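Local coordinates for ABC transporter ATP-binding protein (Leptospira interrogans serovar Copenhageni, PDB 4HZI) that probably binds and hydrolyses ATP as the ATPase subunit of an orphan ABC transporter involved in manganese utilization and tolerance, at residues L183-I188 / L213-E218; M197-S202 / P234-D239. All blocks are in the same frame, centred on the assembly; numbering follows the deposited sequence.

Interaction 1 of 2, residues L183-I188 / L213-E218; sequences LFLRSI and LGFLKE
Phe184 and Phe215 meet as an offset edge-to-face pair, the edge of Phe215 directed at the face of Phe184, and they illustrate how two helices of an ABC ATPase can be joined through long apolar side chains while their backbones stay well apart. Phe184 lies on helix 176-188, which begins within the LSSGE signature sequence; Phe215 lies on helix 206-222, the crossover helix of the beta-alpha-beta unit formed with strands 194-198 and 227-231. The ring planes stand at 84° and the centroids are 5.5 Å apart. The leading corner of the edge is Phe215 CE2, which comes to 3.5 Å from Phe184 CD1. The neighbouring corner is occupied too: Leu185 CD2 lies close to the plane of the Phe215 ring, 3.9 Å from CZ, so two consecutive residues of one helix receive a single aromatic rim. At another part of the Phe184 ring, one methyl branch of Leu216 makes the contact, CD2 approaching Phe184 CE2 to 3.4 Å.

Such reach is needed because the short axes of 183-188 and 213-218 pass no closer than 12.1 Å. With CG anti to the backbone N (chi1 -180°), Phe184 carries its ring away from its own helix towards Phe215 and Leu216. All four touching side chains are buried and wholly apolar, and no hydrogen bond crosses between the segments. Beyond them, Phe184 also rests on Leu195 and Met197 of strand 194-198 and forms a second edge-to-face pair with Tyr219, while Leu185 packs against Ile157 and Leu158 of helix 148-160. Within helix 176-188, Ser187 OG donates a 2.7 Å hydrogen bond to Phe184 O, in the carbonyl plane and on a lone pair, at a C=O...donor angle of 124°.

Interaction 2 of 2, residues M197-S202 / P234-D239; sequences MDEPCS and PEEIPD
Glu236 stretches its carboxylate towards Cys201 and Glu199, so that one acidic group meets an apolar methylene and a second acid together. Beyond CG the Glu236 chain is extended (chi2 175°), which brings CD to 3.6 Å from Cys201 CB. The cysteine presents this carbon and not its sulfur: CB is 3.7 Å from Glu236 OE2 and 3.9 Å from OE1, leaving both oxygens at similar range. Against Glu199 the orientation is different. That side chain bends at chi2 (-81°), and its carboxylate plane stands 87° from that of Glu236, with the two OE1 atoms 4.0 Å apart. Each carboxylate has a stronger polar partner outside the two segments: Glu199 OE2 is hydrogen-bonded to His232 ND1, and Glu236 OE1 to Thr231 OG1.

The setting is probably the edge of the nucleotide site in the ABC ATPase core. Segment 197-202 contains the end of the Walker B strand, 194-198, and the turn leading towards the D-loop. Segment 234-239 comes shortly after the probable H-loop histidine, His232, which follows the adjacent parallel strand 227-231. Glu199 also touches residues of the probable Walker A P-loop, and in the assembly Glu235 packs against Glu235 of the second subunit.

Each backbone carries its acid on a compact bend. A type I beta turn runs from Glu199 to Ser202, closed by Ser202 N bonding to Glu199 O at 3.0 Å, and it places Cys201 with its CB towards Glu236. Across from it, residues 234-236 form a short 3-10 segment, after which Ile237 N donates to Pro234 O over 3.2 Å.

The centres of interactions 1 and 2 lie about 12 Å apart, and their segments alternate along the chain: helix 176-188, strand 194-198, helix 206-222 and then the loop after strand 227-231. Direct contacts join them. Phe184 CE2 of interaction 1 sits 4.0 Å from Met197 SD of interaction 2, and Leu213 CD1 approaches Glu236 O to 3.8 Å; in addition, Lys217 NZ and Asp239 OD2 form a long, weak ion pair. Interaction 1 is apolar and packs on strand 194-198, whereas interaction 2 lies next to the probable Walker A loop, whose backbone amides bind a sulfate, at the likely nucleotide site.

Interaction 1 of 2, residues L183-I188 / L213-E218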
loop_
_atom_site.group_PDB
_atom_site.type_symbol
_atom_site.label_atom_id
_atom_site.label_comp_id
_atom_site.label_asym_id
_atom_site.label_seq_id
_atom_site.Cartn_x
_atom_site.Cartn_y
_atom_site.Cartn_z
ATOM N N LEU A 183 16.640 -0.101 7.890
ATOM C CA LEU A 183 16.400 1.328 7.684
ATOM C C LEU A 183 16.064 2.050 8.987
ATOM O O LEU A 183 16.492 3.203 9.176
ATOM C CB LEU A 183 15.350 1.589 6.614
ATOM C CG LEU A 183 15.778 1.118 5.222
ATOM C CD1 LEU A 183 14.651 1.326 4.223
ATOM C CD2 LEU A 183 17.033 1.832 4.773
ATOM N N PHE A 184 15.343 1.418 9.885
ATOM C CA PHE A 184 15.123 2.005 11.179
ATOM C C PHE A 184 16.470 2.219 11.929
ATOM O O PHE A 184 16.744 3.298 12.481
ATOM C CB PHE A 184 14.176 1.148 11.965
ATOM C CG PHE A 184 13.856 1.667 13.345
ATOM C CD1 PHE A 184 14.639 1.337 14.441
ATOM C CD2 PHE A 184 12.767 2.497 13.558
ATOM C CE1 PHE A 184 14.332 1.796 15.713
ATOM C CE2 PHE A 184 12.459 2.965 14.819
ATOM C CZ PHE A 184 13.247 2.637 15.902
ATOM N N LEU A 185 17.338 1.207 11.900
ATOM C CA LEU A 185 18.642 1.331 12.575
ATOM C C LEU A 185 19.459 2.472 11.996
ATOM O O LEU A 185 20.074 3.271 12.727
ATOM C CB LEU A 185 19.421 0.001 12.527
ATOM C CG LEU A 185 18.755 -1.146 13.253
ATOM C CD1 LEU A 185 19.645 -2.365 13.322
ATOM C CD2 LEU A 185 18.329 -0.685 14.651
ATOM N N ARG A 186 19.456 2.554 10.675
ATOM C CA ARG A 186 20.111 3.628 9.967
ATOM C C ARG A 186 19.619 5.015 10.437
ATOM O O ARG A 186 20.427 5.974 10.574
ATOM C CB ARG A 186 19.879 3.464 8.494
ATOM C CG ARG A 186 20.440 4.604 7.671
ATOM C CD ARG A 186 20.212 4.405 6.184
ATOM N NE ARG A 186 20.724 5.535 5.428
ATOM C CZ ARG A 186 20.169 6.752 5.369
ATOM N NH1 ARG A 186 19.037 7.024 6.009
ATOM N NH2 ARG A 186 20.766 7.720 4.672
ATOM N N SER A 187 18.304 5.095 10.674
ATOM C CA SER A 187 17.625 6.353 11.033
ATOM C C SER A 187 18.037 6.826 12.436
ATOM O O SER A 187 17.993 8.021 12.741
ATOM C CB SER A 187 16.063 6.177 10.855
ATOM O OG SER A 187 15.447 5.584 12.000
ATOM N N ILE A 188 18.494 5.901 13.283
ATOM C CA ILE A 188 18.931 6.254 14.633
ATOM C C ILE A 188 20.464 6.272 14.834
ATOM O O ILE A 188 20.943 6.574 15.916
ATOM C CB ILE A 188 18.256 5.367 15.684
ATOM C CG1 ILE A 188 18.657 3.899 15.517
ATOM C CG2 ILE A 188 16.761 5.532 15.584
ATOM C CD1 ILE A 188 18.274 3.048 16.707
ATOM N N LEU A 213 6.817 -4.559 12.594
ATOM C CA LEU A 213 6.159 -3.979 13.737
ATOM C C LEU A 213 6.590 -4.676 15.028
ATOM O O LEU A 213 6.670 -4.037 16.083
ATOM C CB LEU A 213 4.660 -4.017 13.575
ATOM C CG LEU A 213 4.104 -2.999 12.530
ATOM C CD1 LEU A 213 2.586 -2.961 12.563
ATOM C CD2 LEU A 213 4.674 -1.596 12.677
ATOM N N GLY A 214 6.866 -5.977 14.936
ATOM C CA GLY A 214 7.410 -6.734 16.056
ATOM C C GLY A 214 8.744 -6.179 16.502
ATOM O O GLY A 214 8.974 -6.006 17.707
ATOM N N PHE A 215 9.607 -5.891 15.537
ATOM C CA PHE A 215 10.871 -5.290 15.793
ATOM C C PHE A 215 10.699 -3.926 16.443
ATOM O O PHE A 215 11.431 -3.614 17.380
ATOM C CB PHE A 215 11.673 -5.197 14.519
ATOM C CG PHE A 215 12.796 -4.219 14.576
ATOM C CD1 PHE A 215 14.058 -4.615 14.986
ATOM C CD2 PHE A 215 12.599 -2.912 14.205
ATOM C CE1 PHE A 215 15.088 -3.704 15.039
ATOM C CE2 PHE A 215 13.618 -2.006 14.247
ATOM C CZ PHE A 215 14.873 -2.401 14.657
ATOM N N LEU A 216 9.754 -3.100 15.962
ATOM C CA LEU A 216 9.524 -1.799 16.597
ATOM C C LEU A 216 9.107 -1.889 18.025
ATOM O O LEU A 216 9.547 -1.091 18.865
ATOM C CB LEU A 216 8.390 -1.036 15.906
ATOM C CG LEU A 216 8.776 -0.099 14.827
ATOM C CD1 LEU A 216 7.473 0.618 14.384
ATOM C CD2 LEU A 216 9.800 0.896 15.376
ATOM N N LYS A 217 8.211 -2.819 18.305
ATOM C CA LYS A 217 7.726 -2.977 19.640
ATOM C C LYS A 217 8.825 -3.427 20.584
ATOM O O LYS A 217 8.840 -3.036 21.742
ATOM C CB LYS A 217 6.592 -3.972 19.683
ATOM C CG LYS A 217 5.285 -3.455 19.134
ATOM C CD LYS A 217 4.226 -4.547 19.237
ATOM C CE LYS A 217 3.040 -4.066 20.039
ATOM N NZ LYS A 217 1.901 -5.022 20.035
ATOM N N GLU A 218 9.740 -4.224 20.067
ATOM C CA GLU A 218 10.826 -4.762 20.844
ATOM C C GLU A 218 11.815 -3.660 21.155
ATOM O O GLU A 218 12.290 -3.514 22.280
ATOM C CB GLU A 218 11.467 -5.911 20.063
ATOM C CG GLU A 218 12.531 -6.665 20.831
ATOM C CD GLU A 218 12.420 -8.173 20.651
ATOM O OE1 GLU A 218 12.021 -8.631 19.546
ATOM O OE2 GLU A 218 12.726 -8.896 21.628
#

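Interaction 2 of 2, residues M197-S202 / P234-D239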
loop_
_atom_site.group_PDB
_atom_site.type_symbol
_atom_site.label_atom_id
_atom_site.label_comp_id
_atom_site.label_asym_id
_atom_site.label_seq_id
_atom_site.Cartn_x
_atom_site.Cartn_y
_atom_site.Cartn_z
ATOM N N MET A 197 8.916 8.321 11.024
ATOM C CA MET A 197 8.717 7.137 10.213
ATOM C C MET A 197 7.587 7.406 9.207
ATOM O O MET A 197 6.412 7.443 9.543
ATOM C CB MET A 197 8.385 5.928 11.062
ATOM C CG MET A 197 9.595 5.492 11.873
ATOM S SD MET A 197 9.176 4.087 12.866
ATOM C CE MET A 197 8.765 4.988 14.350
ATOM N N ASP A 198 7.991 7.631 7.970
ATOM C CA ASP A 198 7.106 8.080 6.916
ATOM C C ASP A 198 6.615 6.884 6.099
ATOM O O ASP A 198 7.339 6.405 5.218
ATOM C CB ASP A 198 7.907 9.068 6.036
ATOM C CG ASP A 198 7.058 9.762 4.978
ATOM O OD1 ASP A 198 5.812 9.622 4.997
ATOM O OD2 ASP A 198 7.672 10.466 4.128
ATOM N N GLU A 199 5.444 6.345 6.444
ATOM C CA GLU A 199 4.835 5.229 5.713
ATOM C C GLU A 199 5.780 4.001 5.727
ATOM O O GLU A 199 6.045 3.418 4.674
ATOM C CB GLU A 199 4.585 5.661 4.259
ATOM C CG GLU A 199 3.529 6.751 4.150
ATOM C CD GLU A 199 2.117 6.191 4.208
ATOM O OE1 GLU A 199 1.964 4.967 4.482
ATOM O OE2 GLU A 199 1.157 6.963 3.981
ATOM N N PRO A 200 6.358 3.672 6.898
ATOM C CA PRO A 200 7.357 2.615 6.979
ATOM C C PRO A 200 6.822 1.239 6.582
ATOM O O PRO A 200 7.637 0.378 6.255
ATOM C CB PRO A 200 7.718 2.600 8.456
ATOM C CG PRO A 200 6.462 3.013 9.125
ATOM C CD PRO A 200 5.960 4.127 8.236
ATOM N N CYS A 201 5.498 1.027 6.560
ATOM C CA CYS A 201 4.981 -0.289 6.130
ATOM C C CYS A 201 4.717 -0.391 4.621
ATOM O O CYS A 201 4.141 -1.382 4.154
ATOM C CB CYS A 201 3.747 -0.681 6.896
ATOM S SG CYS A 201 4.126 -0.974 8.646
ATOM N N SER A 202 5.116 0.636 3.876
ATOM C CA SER A 202 4.999 0.629 2.433
ATOM C C SER A 202 5.693 -0.620 1.859
ATOM O O SER A 202 6.801 -1.004 2.324
ATOM C CB SER A 202 5.588 1.919 1.830
ATOM O OG SER A 202 6.998 2.032 2.053
ATOM N N PRO A 234 -4.953 2.817 9.275
ATOM C CA PRO A 234 -5.006 2.645 10.722
ATOM C C PRO A 234 -4.459 1.319 11.209
ATOM O O PRO A 234 -3.850 1.280 12.298
ATOM C CB PRO A 234 -6.499 2.765 11.016
ATOM C CG PRO A 234 -6.948 3.746 10.028
ATOM C CD PRO A 234 -6.231 3.363 8.774
ATOM N N GLU A 235 -4.555 0.276 10.398
ATOM C CA GLU A 235 -4.074 -1.050 10.825
ATOM C C GLU A 235 -2.568 -1.178 10.964
ATOM O O GLU A 235 -2.100 -2.134 11.559
ATOM C CB GLU A 235 -4.611 -2.192 9.920
ATOM C CG GLU A 235 -4.138 -2.140 8.480
ATOM C CD GLU A 235 -4.990 -1.205 7.586
ATOM O OE1 GLU A 235 -5.711 -0.254 8.051
ATOM O OE2 GLU A 235 -4.957 -1.463 6.384
ATOM N N GLU A 236 -1.820 -0.205 10.449
ATOM C CA GLU A 236 -0.371 -0.166 10.507
ATOM C C GLU A 236 0.182 0.456 11.776
ATOM O O GLU A 236 1.404 0.636 11.871
ATOM C CB GLU A 236 0.160 0.675 9.338
ATOM C CG GLU A 236 0.044 -0.016 8.000
ATOM C CD GLU A 236 0.464 0.847 6.822
ATOM O OE1 GLU A 236 0.923 2.017 6.993
ATOM O OE2 GLU A 236 0.370 0.307 5.720
ATOM N N ILE A 237 -0.692 0.878 12.696
ATOM C CA ILE A 237 -0.260 1.696 13.844
ATOM C C ILE A 237 -0.007 0.804 15.050
ATOM O O ILE A 237 -0.939 0.256 15.594
ATOM C CB ILE A 237 -1.339 2.730 14.243
ATOM C CG1 ILE A 237 -1.586 3.692 13.074
ATOM C CG2 ILE A 237 -0.871 3.514 15.441
ATOM C CD1 ILE A 237 -2.802 4.556 13.204
ATOM N N PRO A 238 1.236 0.738 15.532
ATOM C CA PRO A 238 1.484 -0.084 16.722
ATOM C C PRO A 238 0.819 0.449 17.981
ATOM O O PRO A 238 0.544 1.654 18.117
ATOM C CB PRO A 238 2.996 0.006 16.927
ATOM C CG PRO A 238 3.558 0.706 15.793
ATOM C CD PRO A 238 2.458 1.303 14.957
ATOM N N ASP A 239 0.667 -0.433 18.959
ATOM C CA ASP A 239 0.019 -0.081 20.209
ATOM C C ASP A 239 0.664 1.003 21.058
ATOM O O ASP A 239 -0.014 1.604 21.883
ATOM C CB ASP A 239 -0.163 -1.346 21.084
ATOM C CG ASP A 239 1.170 -1.888 21.683
ATOM O OD1 ASP A 239 2.301 -1.473 21.299
ATOM O OD2 ASP A 239 1.070 -2.773 22.567
#